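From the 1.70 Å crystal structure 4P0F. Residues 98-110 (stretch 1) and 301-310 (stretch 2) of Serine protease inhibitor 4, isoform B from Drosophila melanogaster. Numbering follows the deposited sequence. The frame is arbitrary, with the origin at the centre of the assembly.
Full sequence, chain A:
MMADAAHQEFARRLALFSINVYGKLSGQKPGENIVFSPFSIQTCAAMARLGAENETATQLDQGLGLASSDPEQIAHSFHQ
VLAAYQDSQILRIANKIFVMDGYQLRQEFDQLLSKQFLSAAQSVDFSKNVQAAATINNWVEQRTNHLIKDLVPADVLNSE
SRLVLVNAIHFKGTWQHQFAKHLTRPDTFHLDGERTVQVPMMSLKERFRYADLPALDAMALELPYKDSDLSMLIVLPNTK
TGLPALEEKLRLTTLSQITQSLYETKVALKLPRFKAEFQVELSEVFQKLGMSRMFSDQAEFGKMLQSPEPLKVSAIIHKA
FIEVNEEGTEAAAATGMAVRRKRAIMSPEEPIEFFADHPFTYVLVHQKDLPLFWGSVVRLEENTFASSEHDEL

Stretch 1 98-110: FVMDGYQLRQEFD
Stretch 2, residues 301-310: FGKMLQSPEP

Stretch 1 leaves a strand at V99 and M100, passes through a loop, and enters a helix at Q107; stretch 2 has no regular helix or strand. One beta bridge sets the register, pairing L105 with L305 at a CA-CA distance of 4.4 Å.

V99 (phi/psi -120/134, chi1 t) points toward stretch 2 but barely reaches it, its CG1 4.4 Å from L305 CD2. A type II turn from M100 to Y103, closed by Y103 N to M100 O at 3.1 Å, places G102 at phi/psi 94/-19, where a CB would jam against the preceding carbonyl oxygen. Y103 (-93/138, chi1 m, chi2 85°) then points toward stretch 2. Its OH donates to E309 OE2 at 2.7 Å, in line with the ring edge, while its CD2 packs 4.0 Å from L305 CD1.

Two backbone hydrogen bonds frame the bridge. Q306 N donates to Q104 O at 3.0 Å and R106 N to M304 O at 2.9 Å, both with N-H...acceptor angles of 170°. Water 1 adds a link, accepting from Q104 N and from S307 N, each 3.1 Å from its oxygen. L105 (-69/150, chi1 m, chi2 t) directs its CA-CB bond away overall, yet L105 CD2 lies 3.7 Å from L305 CD2; the side-chain end of L305 (-117/154, m, t) also comes nearer to stretch 1.

R106 (-68/149), the helix N-cap residue, takes rotamer m, t, p with chi4 176°; its NH1 donates to G302 O at 3.0 Å and 154°, near the guanidinium plane. G302 belongs to the type I turn F301-M304.

The first helical turn is closed by the hydrogen bond from D110 N to R106 O at 3.0 Å. Within it F109 (-55/-50, chi1 t, chi2 56°) points toward stretch 2 and offers a ring face to M304 CA, 4.1 Å from the F109 ring centroid and 27° off the normal.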

# COMPACT_ATOMS: atom_id res chain seq x y z
N PHE A 98 -0.62 19.74 0.96
CA PHE A 98 0.25 20.86 0.63
C PHE A 98 -0.48 21.71 -0.40
O PHE A 98 -0.84 21.21 -1.46
CB PHE A 98 1.59 20.38 0.11
CG PHE A 98 2.32 19.46 1.06
CD1 PHE A 98 2.08 18.09 1.04
CD2 PHE A 98 3.25 19.96 1.95
CE1 PHE A 98 2.76 17.25 1.90
CE2 PHE A 98 3.93 19.13 2.82
CZ PHE A 98 3.68 17.77 2.79
N VAL A 99 -0.70 22.99 -0.08
CA VAL A 99 -1.62 23.84 -0.83
C VAL A 99 -0.90 25.05 -1.42
O VAL A 99 -0.10 25.71 -0.75
CB VAL A 99 -2.77 24.34 0.07
CG1 VAL A 99 -3.83 25.12 -0.74
CG2 VAL A 99 -3.41 23.15 0.80
N MET A 100 -1.17 25.32 -2.69
CA MET A 100 -0.60 26.49 -3.39
C MET A 100 -0.76 27.75 -2.55
O MET A 100 -1.87 28.05 -2.09
CB MET A 100 -1.28 26.65 -4.76
CG MET A 100 -0.81 27.83 -5.62
SD MET A 100 0.81 27.55 -6.36
CE MET A 100 1.83 28.10 -5.09
N ASP A 101 0.34 28.48 -2.32
CA ASP A 101 0.27 29.75 -1.60
C ASP A 101 -0.85 30.62 -2.15
O ASP A 101 -0.97 30.78 -3.36
CB ASP A 101 1.58 30.54 -1.72
CG ASP A 101 2.70 29.99 -0.86
OD1 ASP A 101 2.43 29.26 0.12
OD2 ASP A 101 3.86 30.32 -1.16
N GLY A 102 -1.63 31.21 -1.24
CA GLY A 102 -2.67 32.15 -1.60
C GLY A 102 -4.04 31.53 -1.78
O GLY A 102 -5.05 32.23 -1.75
N TYR A 103 -4.08 30.21 -1.96
CA TYR A 103 -5.35 29.51 -2.10
C TYR A 103 -5.83 28.99 -0.75
O TYR A 103 -5.04 28.50 0.05
CB TYR A 103 -5.23 28.36 -3.11
CG TYR A 103 -5.16 28.86 -4.53
CD1 TYR A 103 -3.95 29.25 -5.08
CD2 TYR A 103 -6.30 29.00 -5.31
CE1 TYR A 103 -3.87 29.74 -6.37
CE2 TYR A 103 -6.23 29.47 -6.60
CZ TYR A 103 -5.01 29.84 -7.12
OH TYR A 103 -4.92 30.33 -8.41
N GLN A 104 -7.12 29.14 -0.49
CA GLN A 104 -7.73 28.69 0.75
C GLN A 104 -8.58 27.45 0.49
O GLN A 104 -9.33 27.40 -0.49
CB GLN A 104 -8.59 29.79 1.36
CG GLN A 104 -7.85 31.08 1.61
CD GLN A 104 -8.65 32.06 2.43
OE1 GLN A 104 -9.28 32.97 1.90
NE2 GLN A 104 -8.63 31.86 3.75
N LEU A 105 -8.46 26.47 1.37
CA LEU A 105 -9.32 25.30 1.33
C LEU A 105 -10.74 25.69 1.70
O LEU A 105 -10.95 26.61 2.47
CB LEU A 105 -8.83 24.23 2.28
CG LEU A 105 -7.41 23.69 2.07
CD1 LEU A 105 -7.14 22.56 3.04
CD2 LEU A 105 -7.20 23.23 0.65
N ARG A 106 -11.73 24.98 1.15
CA ARG A 106 -13.09 25.14 1.61
C ARG A 106 -13.21 24.59 3.02
O ARG A 106 -12.50 23.65 3.37
CB ARG A 106 -14.07 24.45 0.66
CG ARG A 106 -14.09 25.09 -0.71
CD ARG A 106 -15.23 24.60 -1.57
NE ARG A 106 -16.53 25.08 -1.12
CZ ARG A 106 -17.68 24.85 -1.76
NH1 ARG A 106 -17.69 24.17 -2.90
NH2 ARG A 106 -18.82 25.32 -1.27
N GLN A 107 -14.09 25.18 3.82
CA GLN A 107 -14.18 24.84 5.24
C GLN A 107 -14.47 23.35 5.49
O GLN A 107 -13.80 22.73 6.31
CB GLN A 107 -15.25 25.69 5.92
CG GLN A 107 -15.29 25.50 7.43
CD GLN A 107 -16.37 26.34 8.10
OE1 GLN A 107 -16.81 27.36 7.56
NE2 GLN A 107 -16.81 25.91 9.27
N GLU A 108 -15.45 22.78 4.80
CA GLU A 108 -15.82 21.39 5.07
C GLU A 108 -14.69 20.42 4.71
O GLU A 108 -14.41 19.49 5.46
CB GLU A 108 -17.10 21.01 4.32
CG GLU A 108 -17.57 19.57 4.55
CD GLU A 108 -18.04 19.30 5.97
OE1 GLU A 108 -18.07 20.25 6.79
OE2 GLU A 108 -18.40 18.15 6.28
N PHE A 109 -14.07 20.62 3.55
CA PHE A 109 -12.91 19.84 3.11
C PHE A 109 -11.81 19.90 4.17
O PHE A 109 -11.27 18.88 4.60
CB PHE A 109 -12.42 20.39 1.76
CG PHE A 109 -11.30 19.61 1.12
CD1 PHE A 109 -11.42 18.26 0.86
CD2 PHE A 109 -10.14 20.26 0.71
CE1 PHE A 109 -10.40 17.57 0.22
CE2 PHE A 109 -9.13 19.58 0.08
CZ PHE A 109 -9.25 18.22 -0.16
N ASP A 110 -11.49 21.12 4.59
CA ASP A 110 -10.47 21.35 5.59
C ASP A 110 -10.82 20.66 6.91
O ASP A 110 -9.96 20.03 7.53
CB ASP A 110 -10.28 22.85 5.83
CG ASP A 110 -9.20 23.16 6.84
OD1 ASP A 110 -8.07 22.67 6.66
OD2 ASP A 110 -9.48 23.86 7.83
N PHE A 301 -13.83 18.76 -8.97
CA PHE A 301 -13.22 18.86 -7.65
C PHE A 301 -13.51 20.23 -7.03
O PHE A 301 -12.66 20.81 -6.36
CB PHE A 301 -11.71 18.63 -7.73
CG PHE A 301 -11.32 17.19 -7.89
CD1 PHE A 301 -11.40 16.31 -6.83
CD2 PHE A 301 -10.86 16.72 -9.10
CE1 PHE A 301 -11.05 14.99 -6.98
CE2 PHE A 301 -10.50 15.39 -9.25
CZ PHE A 301 -10.59 14.54 -8.19
N GLY A 302 -14.73 20.71 -7.24
CA GLY A 302 -15.12 22.02 -6.77
C GLY A 302 -15.28 22.20 -5.28
O GLY A 302 -15.53 23.32 -4.82
N LYS A 303 -15.14 21.12 -4.51
CA LYS A 303 -15.28 21.22 -3.07
C LYS A 303 -13.93 21.30 -2.36
O LYS A 303 -13.89 21.34 -1.13
CB LYS A 303 -16.12 20.06 -2.55
CG LYS A 303 -17.62 20.35 -2.68
CD LYS A 303 -18.48 19.10 -2.54
CE LYS A 303 -18.78 18.75 -1.10
NZ LYS A 303 -19.61 17.51 -0.99
N MET A 304 -12.84 21.37 -3.12
CA MET A 304 -11.51 21.49 -2.53
C MET A 304 -11.15 22.92 -2.11
O MET A 304 -10.80 23.15 -0.96
CB MET A 304 -10.45 20.97 -3.50
CG MET A 304 -10.46 19.47 -3.63
SD MET A 304 -9.16 18.87 -4.73
CE MET A 304 -9.08 17.15 -4.21
N LEU A 305 -11.27 23.86 -3.04
CA LEU A 305 -10.81 25.24 -2.82
C LEU A 305 -11.94 26.27 -2.88
O LEU A 305 -12.94 26.08 -3.57
CB LEU A 305 -9.77 25.61 -3.88
CG LEU A 305 -8.53 24.73 -4.00
CD1 LEU A 305 -7.66 25.24 -5.13
CD2 LEU A 305 -7.77 24.71 -2.70
N GLN A 306 -11.76 27.39 -2.20
CA GLN A 306 -12.75 28.46 -2.31
C GLN A 306 -12.79 29.01 -3.74
O GLN A 306 -13.83 29.44 -4.22
CB GLN A 306 -12.43 29.57 -1.30
CG GLN A 306 -12.48 29.06 0.13
CD GLN A 306 -12.33 30.16 1.16
OE1 GLN A 306 -12.00 31.30 0.83
NE2 GLN A 306 -12.56 29.82 2.42
N SER A 307 -11.64 28.97 -4.41
CA SER A 307 -11.54 29.41 -5.80
C SER A 307 -12.44 28.61 -6.73
O SER A 307 -12.49 27.39 -6.62
CB SER A 307 -10.10 29.27 -6.27
OG SER A 307 -10.02 29.44 -7.68
N PRO A 308 -13.10 29.29 -7.69
CA PRO A 308 -13.93 28.53 -8.63
C PRO A 308 -13.16 27.87 -9.78
O PRO A 308 -13.80 27.24 -10.64
CB PRO A 308 -14.90 29.59 -9.15
CG PRO A 308 -14.15 30.84 -9.09
CD PRO A 308 -13.25 30.74 -7.88
N GLU A 309 -11.84 27.97 -9.79
CA GLU A 309 -11.02 27.32 -10.82
C GLU A 309 -11.32 25.83 -10.91
O GLU A 309 -11.19 25.12 -9.91
CB GLU A 309 -9.53 27.47 -10.53
CG GLU A 309 -9.02 28.89 -10.65
CD GLU A 309 -7.59 29.05 -10.18
OE1 GLU A 309 -6.91 28.02 -9.98
OE2 GLU A 309 -7.14 30.20 -10.00
N PRO A 310 -11.72 25.35 -12.09
CA PRO A 310 -11.85 23.90 -12.23
C PRO A 310 -10.51 23.19 -12.06
O PRO A 310 -9.48 23.69 -12.53
CB PRO A 310 -12.39 23.72 -13.65
CG PRO A 310 -13.06 24.99 -13.95
CD PRO A 310 -12.27 26.05 -13.27
O HOH W 1 -8.95 29.60 -2.92
O HOH W 2 -15.66 21.21 0.91